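Local coordinates for protein xylulose kinase (PDB 3I8B) that probably phosphorylates D-xylulose at the expense of ATP, giving D-xylulose 5-phosphate and ADP, as a member of the FGGY family of sugar kinases, at residues V43-S46 against Y47-S50; D89-L92 against W93-S97; A148-A151 against E152-E156; Q231-A234 against E235-L239. One frame throughout, in Å; residues are numbered along the deposited sequence. Where two conformers were deposited one is given.

How the contacts relate
All four contacts are local and lie in the N-terminal half of the kinase; they follow one another in series, and none nests in or crosses another. Contact 1 closes the turn by which strand 42-43 enters helix 46-58. Contact 2 closes the beta turn that leaves strand 90-91 on the way to helix 99-110, and it touches contact 1 because strands 42-43 and 90-91 pair antiparallel. Contact 3 closes the end of helix 143-153; its Trp149 and Val150 pack against Met91 of contact 2. Contact 4 ends helix 227-236, about 7 Å from contact 3 between nearest atoms, and leads to a backbone pairing beside strand 163-165.

Contact 1 of 4, residues V43-S46 against Y47-S50; sequences VDPS and YWWS
Val43 turns CG1 into the position between its own backbone N and carbonyl carbon (chi1 69°), while Trp48 swings its ring back toward the preceding residues, CG opposite the carbonyl carbon (chi1 -59°); together these torsions bring the methyl to the indole. Val43 CG1 meets Trp48 CZ2 at 3.4 Å, coming in obliquely, and the other methyl, CG2, comes obliquely to Tyr47 CD2, 4.2 Å away. Pro45 takes a face of the same indole: its CA makes a CH-pi contact over the six-membered ring, set toward the rim, and its CB approaches Trp48 CE3 to 3.6 Å. A flat, wide ring suits this place because it can serve a valine and a proline at once.

The same residues form the start of a helix. Asp44, just ahead of the turn, caps it: OD1 accepts from Ser46 N at 3.0 Å, met from above the carboxylate plane, and a short acidic side chain is well made for reaching this N-H. Tyr47 N then bonds to Asp44 O (2.9 Å), and Trp49 N to Pro45 O (3.0 Å). Proline fits a first turn, where a missing N-H costs no helix bond. Ser50 N continues the series, bonding to Ser46 O at 3.1 Å.

Trp48 and Pro45 face Ala90 of strand 90-91, and Trp48 also meets His37. Pro45 and Trp49 both touch Trp170 of helix 167-175, and Arg174 makes a cation-pi contact with Trp49, so the start of helix 46-58 touches both helix 167-175 and the two-stranded sheet.

Contact 2 of 4, residues D89-L92 against W93-S97; sequences DAML and WNDTS
Leu92, Met91 and Asp95 carry this contact, and the closest side-chain meeting is between the last two. Met91, present as selenomethionine, runs out straight through chi2 and then bends at its final torsion (chi3 69°), which brings the terminal methyl to one side of the carboxylate plane: CE lies 3.2 Å from Asp95 OD2, the two side chains crossing at a slant. The same methyl rests on Ser97 CB at 3.6 Å. A long, flexible chain lets a strand residue reach residues four and six further on.

Leu92 begins the turn. Its carbonyl oxygen accepts from Asp95 N at 3.0 Å, closing a type I beta turn from Leu92 to Asp95 through which strand 90-91 passes into the loop before helix 99-110. Lys146 NZ bonds weakly to the same Leu92 oxygen. Leu92 CB also touches Asn94 OD1 (3.5 Å), an oxygen buried here with no partner in the model, and its side chain packs against Val43 and Trp48, as suits a buried leucine.

Asp95 does double duty. OD1 takes the Ser97 hydroxyl on its syn lone pair (Ser97 OG to Asp95 OD1, 2.7 Å) and, weakly, Ser97 N, as in an Asx turn, while OD2 makes a salt bridge with Lys146 of helix 143-153. At the outer corner, Asn94 CB sits over the centre of a face of the Trp93 indole. Trp93 NE1 bonds to Thr14 OG1, and the indole comes within about 4 Å of the side chain of His75, predicted to bind substrate.

Contact 3 of 4, residues A148-A151 against E152-E156; sequences AWVA and ENEPE
Trp149 O and Asn153 N close a standard helical turn at 2.8 Å, matched by Val150 O with Glu154 N, before the chain leaves helical geometry at Glu154. The same Trp149 oxygen takes a second bond, from Asn153 ND2 at 3.0 Å, with the oxygen close to the amide plane. Asn153 CG lies opposite its carbonyl carbon (chi1 -67°), which turns the amide back to Trp149, and the bond then fixes its rotation over the indole. ND2 stands 3.0 Å above the ring plane, offset toward the rim, the two planes only 27° apart, and Asn153 CB makes a CH-pi contact almost straight over the six-membered ring. Asparagine is short enough to fold back on its own helix. Glu154 meets the ring at its edge instead: OE2 lies 3.7 Å from Trp149 CH2, its carboxylate turned steeply to the indole, while OE1 forms a salt bridge with Arg88. Glu154 ends helix 143-153 and is the N-cap residue of helix 155-158, where Pro155 can start a new helix without needing an N-H bond. Gln101 of helix 99-110 touches Ala148, Trp149, Glu152 and Asn153, and Ala148, Glu152 and Pro155 also meet helix 214-225.

Contact 4 of 4, residues Q231-A234 against E235-L239; sequences QSHA and EAIVL
His233 and Ile237 meet where helix 227-236 runs out: Ile237 is the first residue to leave helical backbone angles, and the chain goes on in extended form alongside strand 163-165.

Backbone hydrogen bonds come first. Glu235 N to Gln231 O (3.2 Å) and Ala236 N to Ser232 O (3.0 Å) continue the helical ladder, and Ile237 N closes its last rung on His233 O at 3.0 Å. Ala236 N also makes a weak i to i+3 bond to that oxygen. The small side chain of Ala234 suits its buried place, while Ala236 lies on the exposed side of the last turn. Beyond the rung, Arg214 NH1 bonds to both Ala234 O and Ile237 O, carbonyls of the C-terminal end, where a positive charge would be expected to be favourable to the helix dipole.

Van der Waals packing joins His233 and Ile237. His233 CG stands opposite its backbone N (chi1 -160°), which carries the imidazole along the helix toward the exit, and Ile237 CG1 comes obliquely to His233 ND1 at 3.5 Å, with CD1 close behind. Elsewhere on the ring, NE2 is held by a hydrogen bond to Val158 O, so histidine serves both as a polar link and as a flat surface. Isoleucine offers a branched, apolar surface that also packs on Ile161 and Ile164.

Solvent supplies the third kind. On the exposed flank, Glu235, bent at its second torsion, comes back over its helix, and one water donates to Gln231 O at 3.1 Å and to Glu235 OE2 at 2.8 Å.

Contact 1 of 4, residues V43-S46 against Y47-S50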
loop_
_atom_site.group_PDB
_atom_site.type_symbol
_atom_site.label_atom_id
_atom_site.label_comp_id
_atom_site.label_asym_id
_atom_site.label_seq_id
_atom_site.Cartn_x
_atom_site.Cartn_y
_atom_site.Cartn_z
ATOM N N VAL A 43 -6.176 16.807 -2.446
ATOM C CA VAL A 43 -7.287 16.905 -3.394
ATOM C C VAL A 43 -8.659 16.949 -2.719
ATOM O O VAL A 43 -8.841 16.442 -1.623
ATOM C CB VAL A 43 -7.229 15.744 -4.429
ATOM C CG1 VAL A 43 -7.542 14.416 -3.759
ATOM C CG2 VAL A 43 -8.180 16.004 -5.605
ATOM N N ASP A 44 -9.611 17.595 -3.374
ATOM C CA ASP A 44 -10.995 17.628 -2.912
ATOM C C ASP A 44 -11.688 16.317 -3.303
ATOM O O ASP A 44 -11.812 16.012 -4.496
ATOM C CB ASP A 44 -11.704 18.815 -3.571
ATOM C CG ASP A 44 -13.131 19.001 -3.089
ATOM O OD1 ASP A 44 -13.690 18.100 -2.428
ATOM O OD2 ASP A 44 -13.711 20.065 -3.388
ATOM N N PRO A 45 -12.133 15.534 -2.309
ATOM C CA PRO A 45 -12.773 14.240 -2.599
ATOM C C PRO A 45 -13.967 14.339 -3.557
ATOM O O PRO A 45 -14.329 13.328 -4.173
ATOM C CB PRO A 45 -13.225 13.764 -1.217
ATOM C CG PRO A 45 -12.199 14.375 -0.282
ATOM C CD PRO A 45 -11.950 15.743 -0.859
ATOM N N SER A 46 -14.570 15.522 -3.673
ATOM C CA SER A 46 -15.599 15.759 -4.696
ATOM C C SER A 46 -15.154 15.235 -6.060
ATOM O O SER A 46 -15.963 14.739 -6.824
ATOM C CB SER A 46 -15.933 17.251 -4.833
ATOM O OG SER A 46 -16.752 17.684 -3.762
ATOM N N TYR A 47 -13.874 15.378 -6.376
ATOM C CA TYR A 47 -13.368 14.840 -7.638
ATOM C C TYR A 47 -13.366 13.317 -7.688
ATOM O O TYR A 47 -13.494 12.750 -8.764
ATOM C CB TYR A 47 -11.969 15.363 -7.941
ATOM C CG TYR A 47 -11.958 16.824 -8.285
ATOM C CD1 TYR A 47 -12.400 17.266 -9.531
ATOM C CD2 TYR A 47 -11.512 17.767 -7.370
ATOM C CE1 TYR A 47 -12.392 18.612 -9.858
ATOM C CE2 TYR A 47 -11.504 19.124 -7.689
ATOM C CZ TYR A 47 -11.942 19.535 -8.934
ATOM O OH TYR A 47 -11.937 20.871 -9.257
ATOM N N TRP A 48 -13.205 12.660 -6.537
ATOM C CA TRP A 48 -13.254 11.201 -6.502
ATOM C C TRP A 48 -14.678 10.718 -6.719
ATOM O O TRP A 48 -14.898 9.684 -7.358
ATOM C CB TRP A 48 -12.764 10.630 -5.172
ATOM C CG TRP A 48 -11.377 10.982 -4.791
ATOM C CD1 TRP A 48 -10.335 11.293 -5.624
ATOM C CD2 TRP A 48 -10.859 11.007 -3.465
ATOM N NE1 TRP A 48 -9.198 11.532 -4.882
ATOM C CE2 TRP A 48 -9.496 11.369 -3.551
ATOM C CE3 TRP A 48 -11.419 10.772 -2.202
ATOM C CZ2 TRP A 48 -8.683 11.497 -2.426
ATOM C CZ3 TRP A 48 -10.608 10.904 -1.083
ATOM C CH2 TRP A 48 -9.257 11.265 -1.202
ATOM N N TRP A 49 -15.646 11.441 -6.168
ATOM C CA TRP A 49 -17.029 11.066 -6.401
ATOM C C TRP A 49 -17.389 11.230 -7.886
ATOM O O TRP A 49 -18.005 10.347 -8.490
ATOM C CB TRP A 49 -17.999 11.868 -5.547
ATOM C CG TRP A 49 -19.400 11.506 -5.893
ATOM C CD1 TRP A 49 -20.330 12.290 -6.522
ATOM C CD2 TRP A 49 -20.016 10.219 -5.714
ATOM N NE1 TRP A 49 -21.494 11.581 -6.709
ATOM C CE2 TRP A 49 -21.328 10.311 -6.223
ATOM C CE3 TRP A 49 -19.589 9.008 -5.155
ATOM C CZ2 TRP A 49 -22.218 9.236 -6.182
ATOM C CZ3 TRP A 49 -20.480 7.935 -5.114
ATOM C CH2 TRP A 49 -21.773 8.061 -5.622
ATOM N N SER A 50 -17.006 12.366 -8.464
ATOM C CA SER A 50 -17.308 12.640 -9.871
ATOM C C SER A 50 -16.644 11.629 -10.804
ATOM O O SER A 50 -17.259 11.167 -11.768
ATOM C CB SER A 50 -16.901 14.064 -10.250
ATOM O OG SER A 50 -17.736 15.019 -9.619
HETATM O O HOH W 1 -18.654 15.553 -6.862
HETATM O O HOH W 2 -16.044 16.967 -9.051
#

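Contact 2 of 4, residues D89-L92 against W93-S97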
loop_
_atom_site.group_PDB
_atom_site.type_symbol
_atom_site.label_atom_id
_atom_site.label_comp_id
_atom_site.label_asym_id
_atom_site.label_seq_id
_atom_site.Cartn_x
_atom_site.Cartn_y
_atom_site.Cartn_z
ATOM N N ASP A 89 -9.059 19.830 2.083
ATOM C CA ASP A 89 -8.598 18.827 1.119
ATOM C C ASP A 89 -8.008 17.564 1.744
ATOM O O ASP A 89 -7.350 17.610 2.772
ATOM C CB ASP A 89 -7.583 19.432 0.147
ATOM C CG ASP A 89 -8.243 20.195 -0.985
ATOM O OD1 ASP A 89 -9.462 20.449 -0.923
ATOM O OD2 ASP A 89 -7.528 20.540 -1.936
ATOM N N ALA A 90 -8.257 16.423 1.108
ATOM C CA ALA A 90 -7.653 15.196 1.562
ATOM C C ALA A 90 -6.171 15.295 1.315
ATOM O O ALA A 90 -5.743 15.782 0.263
ATOM C CB ALA A 90 -8.253 13.985 0.830
HETATM N N MSE A 91 -5.384 14.848 2.289
HETATM C CA MSE A 91 -3.933 14.824 2.138
HETATM C C MSE A 91 -3.498 13.390 1.938
HETATM O O MSE A 91 -3.786 12.519 2.766
HETATM C CB MSE A 91 -3.256 15.429 3.367
HETATM C CG MSE A 91 -3.785 16.818 3.689
HETATM SE SE MSE A 91 -3.074 17.486 5.385
HETATM C CE MSE A 91 -1.193 17.719 4.828
ATOM N N LEU A 92 -2.796 13.158 0.837
ATOM C CA LEU A 92 -2.620 11.826 0.291
ATOM C C LEU A 92 -1.307 11.165 0.690
ATOM O O LEU A 92 -0.430 11.804 1.307
ATOM C CB LEU A 92 -2.756 11.888 -1.238
ATOM C CG LEU A 92 -4.047 12.546 -1.742
ATOM C CD1 LEU A 92 -4.193 12.395 -3.279
ATOM C CD2 LEU A 92 -5.267 11.964 -1.012
ATOM N N TRP A 93 -1.172 9.888 0.336
ATOM C CA TRP A 93 0.010 9.104 0.693
ATOM C C TRP A 93 1.314 9.791 0.265
ATOM O O TRP A 93 2.356 9.618 0.909
ATOM C CB TRP A 93 -0.049 7.712 0.059
ATOM C CG TRP A 93 0.066 7.766 -1.444
ATOM C CD1 TRP A 93 -0.933 8.040 -2.327
ATOM C CD2 TRP A 93 1.256 7.575 -2.229
ATOM N NE1 TRP A 93 -0.446 8.020 -3.613
ATOM C CE2 TRP A 93 0.892 7.736 -3.584
ATOM C CE3 TRP A 93 2.587 7.271 -1.919
ATOM C CZ2 TRP A 93 1.812 7.604 -4.636
ATOM C CZ3 TRP A 93 3.509 7.147 -2.969
ATOM C CH2 TRP A 93 3.112 7.315 -4.309
ATOM N N ASN A 94 1.253 10.557 -0.821
ATOM C CA ASN A 94 2.446 11.198 -1.380
ATOM C C ASN A 94 2.596 12.674 -1.031
ATOM O O ASN A 94 3.510 13.340 -1.517
ATOM C CB ASN A 94 2.531 11.007 -2.901
ATOM C CG ASN A 94 1.274 11.475 -3.630
ATOM O OD1 ASN A 94 0.295 11.871 -3.012
ATOM N ND2 ASN A 94 1.313 11.444 -4.959
ATOM N N ASP A 95 1.687 13.192 -0.215
ATOM C CA ASP A 95 1.896 14.497 0.401
ATOM C C ASP A 95 3.064 14.385 1.376
ATOM O O ASP A 95 3.136 13.441 2.166
ATOM C CB ASP A 95 0.651 14.953 1.160
ATOM C CG ASP A 95 0.935 16.125 2.098
ATOM O OD1 ASP A 95 1.105 17.249 1.593
ATOM O OD2 ASP A 95 0.971 15.922 3.342
ATOM N N THR A 96 3.987 15.336 1.319
ATOM C CA THR A 96 5.121 15.358 2.247
ATOM C C THR A 96 5.016 16.494 3.272
ATOM O O THR A 96 5.944 16.714 4.048
ATOM C CB THR A 96 6.443 15.557 1.504
ATOM O OG1 THR A 96 6.366 16.766 0.735
ATOM C CG2 THR A 96 6.715 14.386 0.591
ATOM N N SER A 97 3.908 17.226 3.240
ATOM C CA SER A 97 3.630 18.278 4.220
ATOM C C SER A 97 3.805 17.805 5.666
ATOM O O SER A 97 4.289 18.552 6.511
ATOM C CB SER A 97 2.193 18.792 4.066
ATOM O OG SER A 97 2.007 19.483 2.845
#

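Contact 3 of 4, residues A148-A151 against E152-E156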
loop_
_atom_site.group_PDB
_atom_site.type_symbol
_atom_site.label_atom_id
_atom_site.label_comp_id
_atom_site.label_asym_id
_atom_site.label_seq_id
_atom_site.Cartn_x
_atom_site.Cartn_y
_atom_site.Cartn_z
ATOM N N ALA A 148 -2.282 15.230 12.601
ATOM C CA ALA A 148 -1.294 16.032 13.326
ATOM C C ALA A 148 -0.986 17.359 12.635
ATOM O O ALA A 148 -0.947 18.411 13.273
ATOM C CB ALA A 148 -0.016 15.244 13.508
ATOM N N TRP A 149 -0.760 17.303 11.330
ATOM C CA TRP A 149 -0.405 18.482 10.568
ATOM C C TRP A 149 -1.549 19.492 10.604
ATOM O O TRP A 149 -1.331 20.705 10.734
ATOM C CB TRP A 149 -0.064 18.106 9.120
ATOM C CG TRP A 149 0.275 19.307 8.287
ATOM C CD1 TRP A 149 1.523 19.780 7.999
ATOM C CD2 TRP A 149 -0.650 20.207 7.662
ATOM N NE1 TRP A 149 1.434 20.910 7.225
ATOM C CE2 TRP A 149 0.110 21.190 6.998
ATOM C CE3 TRP A 149 -2.051 20.259 7.577
ATOM C CZ2 TRP A 149 -0.481 22.226 6.272
ATOM C CZ3 TRP A 149 -2.638 21.286 6.866
ATOM C CH2 TRP A 149 -1.851 22.258 6.220
ATOM N N VAL A 150 -2.772 18.986 10.485
ATOM C CA VAL A 150 -3.947 19.842 10.506
ATOM C C VAL A 150 -4.109 20.493 11.878
ATOM O O VAL A 150 -4.498 21.660 11.977
ATOM C CB VAL A 150 -5.237 19.066 10.138
ATOM C CG1 VAL A 150 -6.451 19.972 10.287
ATOM C CG2 VAL A 150 -5.142 18.525 8.712
ATOM N N ALA A 151 -3.817 19.744 12.940
ATOM C CA ALA A 151 -3.906 20.320 14.284
ATOM C C ALA A 151 -2.877 21.432 14.438
ATOM O O ALA A 151 -3.140 22.456 15.068
ATOM C CB ALA A 151 -3.703 19.260 15.353
ATOM N N GLU A 152 -1.709 21.235 13.855
ATOM C CA GLU A 152 -0.631 22.210 14.006
ATOM C C GLU A 152 -0.846 23.447 13.129
ATOM O O GLU A 152 -0.595 24.572 13.558
ATOM C CB GLU A 152 0.728 21.562 13.721
ATOM C CG GLU A 152 1.926 22.507 13.816
ATOM C CD GLU A 152 2.130 23.092 15.210
ATOM O OE1 GLU A 152 2.783 24.160 15.320
ATOM O OE2 GLU A 152 1.634 22.495 16.191
ATOM N N ASN A 153 -1.339 23.242 11.910
ATOM C CA ASN A 153 -1.409 24.325 10.945
ATOM C C ASN A 153 -2.775 24.941 10.744
ATOM O O ASN A 153 -2.869 26.081 10.289
ATOM C CB ASN A 153 -0.846 23.854 9.604
ATOM C CG ASN A 153 0.639 23.576 9.678
ATOM O OD1 ASN A 153 1.451 24.489 9.584
ATOM N ND2 ASN A 153 1.001 22.311 9.857
ATOM N N GLU A 154 -3.825 24.177 11.054
ATOM C CA GLU A 154 -5.207 24.610 10.842
ATOM C C GLU A 154 -6.095 24.235 12.031
ATOM O O GLU A 154 -7.016 23.417 11.896
ATOM C CB GLU A 154 -5.783 23.982 9.558
ATOM C CG GLU A 154 -4.933 24.142 8.312
ATOM C CD GLU A 154 -5.648 23.665 7.041
ATOM O OE1 GLU A 154 -6.679 22.964 7.147
ATOM O OE2 GLU A 154 -5.163 23.977 5.928
ATOM N N PRO A 155 -5.818 24.827 13.205
ATOM C CA PRO A 155 -6.558 24.498 14.431
ATOM C C PRO A 155 -8.085 24.619 14.313
ATOM O O PRO A 155 -8.780 23.772 14.886
ATOM C CB PRO A 155 -6.023 25.504 15.460
ATOM C CG PRO A 155 -4.679 25.933 14.935
ATOM C CD PRO A 155 -4.714 25.785 13.441
ATOM N N GLU A 156 -8.593 25.639 13.618
ATOM C CA GLU A 156 -10.044 25.800 13.454
ATOM C C GLU A 156 -10.672 24.602 12.747
ATOM O O GLU A 156 -11.803 24.213 13.054
ATOM C CB GLU A 156 -10.389 27.079 12.682
ATOM C CG GLU A 156 -9.999 28.360 13.395
ATOM C CD GLU A 156 -8.503 28.446 13.653
ATOM O OE1 GLU A 156 -7.701 28.179 12.714
ATOM O OE2 GLU A 156 -8.133 28.783 14.803
#

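Contact 4 of 4, residues Q231-A234 against E235-L239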
loop_
_atom_site.group_PDB
_atom_site.type_symbol
_atom_site.label_atom_id
_atom_site.label_comp_id
_atom_site.label_asym_id
_atom_site.label_seq_id
_atom_site.Cartn_x
_atom_site.Cartn_y
_atom_site.Cartn_z
ATOM N N GLN A 231 -8.391 14.715 24.571
ATOM C CA GLN A 231 -8.892 13.413 24.996
ATOM C C GLN A 231 -10.402 13.265 24.703
ATOM O O GLN A 231 -10.850 12.247 24.184
ATOM C CB GLN A 231 -8.600 13.208 26.496
ATOM C CG GLN A 231 -9.186 11.930 27.113
ATOM C CD GLN A 231 -8.802 11.753 28.599
ATOM O OE1 GLN A 231 -8.072 10.823 28.955
ATOM N NE2 GLN A 231 -9.280 12.663 29.459
ATOM N N SER A 232 -11.176 14.290 25.039
ATOM C CA SER A 232 -12.610 14.269 24.811
ATOM C C SER A 232 -12.927 14.175 23.314
ATOM O O SER A 232 -13.793 13.408 22.894
ATOM C CB SER A 232 -13.260 15.518 25.405
ATOM O OG SER A 232 -12.956 15.659 26.780
ATOM N N HIS A 233 -12.234 14.979 22.523
ATOM C CA HIS A 233 -12.424 14.999 21.076
ATOM C C HIS A 233 -12.148 13.607 20.498
ATOM O O HIS A 233 -12.959 13.064 19.759
ATOM C CB HIS A 233 -11.473 16.027 20.452
ATOM C CG HIS A 233 -11.864 16.481 19.078
ATOM N ND1 HIS A 233 -12.867 15.880 18.340
ATOM C CD2 HIS A 233 -11.368 17.465 18.295
ATOM C CE1 HIS A 233 -12.975 16.480 17.171
ATOM N NE2 HIS A 233 -12.077 17.453 17.118
ATOM N N ALA A 234 -11.003 13.026 20.843
ATOM C CA ALA A 234 -10.596 11.751 20.260
ATOM C C ALA A 234 -11.570 10.625 20.602
ATOM O O ALA A 234 -11.750 9.696 19.814
ATOM C CB ALA A 234 -9.157 11.389 20.673
ATOM N N GLU A 235 -12.208 10.722 21.767
ATOM C CA GLU A 235 -13.274 9.799 22.137
ATOM C C GLU A 235 -14.526 10.039 21.325
ATOM O O GLU A 235 -15.218 9.095 20.964
ATOM C CB GLU A 235 -13.630 9.912 23.628
ATOM C CG GLU A 235 -12.592 9.283 24.547
ATOM C CD GLU A 235 -12.226 7.861 24.126
ATOM O OE1 GLU A 235 -13.135 7.007 24.021
ATOM O OE2 GLU A 235 -11.027 7.596 23.900
ATOM N N ALA A 236 -14.836 11.299 21.055
ATOM C CA ALA A 236 -16.091 11.628 20.381
ATOM C C ALA A 236 -16.055 11.347 18.863
ATOM O O ALA A 236 -17.090 11.176 18.246
ATOM C CB ALA A 236 -16.460 13.084 20.643
ATOM N N ILE A 237 -14.865 11.301 18.280
ATOM C CA ILE A 237 -14.710 11.166 16.822
ATOM C C ILE A 237 -15.217 9.817 16.297
ATOM O O ILE A 237 -14.942 8.773 16.894
ATOM C CB ILE A 237 -13.230 11.388 16.404
ATOM C CG1 ILE A 237 -12.898 12.884 16.444
ATOM C CG2 ILE A 237 -12.951 10.815 14.999
ATOM C CD1 ILE A 237 -11.393 13.174 16.461
ATOM N N VAL A 238 -15.977 9.841 15.203
ATOM C CA VAL A 238 -16.464 8.599 14.613
ATOM C C VAL A 238 -15.360 8.057 13.708
ATOM O O VAL A 238 -14.831 8.796 12.891
ATOM C CB VAL A 238 -17.769 8.799 13.795
ATOM C CG1 VAL A 238 -18.137 7.508 13.059
ATOM C CG2 VAL A 238 -18.914 9.242 14.702
ATOM N N LEU A 239 -14.993 6.792 13.905
ATOM C CA LEU A 239 -13.989 6.098 13.105
ATOM C C LEU A 239 -14.710 4.942 12.413
ATOM O O LEU A 239 -15.657 4.401 12.965
ATOM C CB LEU A 239 -12.850 5.561 13.992
ATOM C CG LEU A 239 -12.067 6.591 14.829
ATOM C CD1 LEU A 239 -10.996 5.919 15.719
ATOM C CD2 LEU A 239 -11.457 7.671 13.954
HETATM O O HOH W 3 -9.177 9.637 24.013
#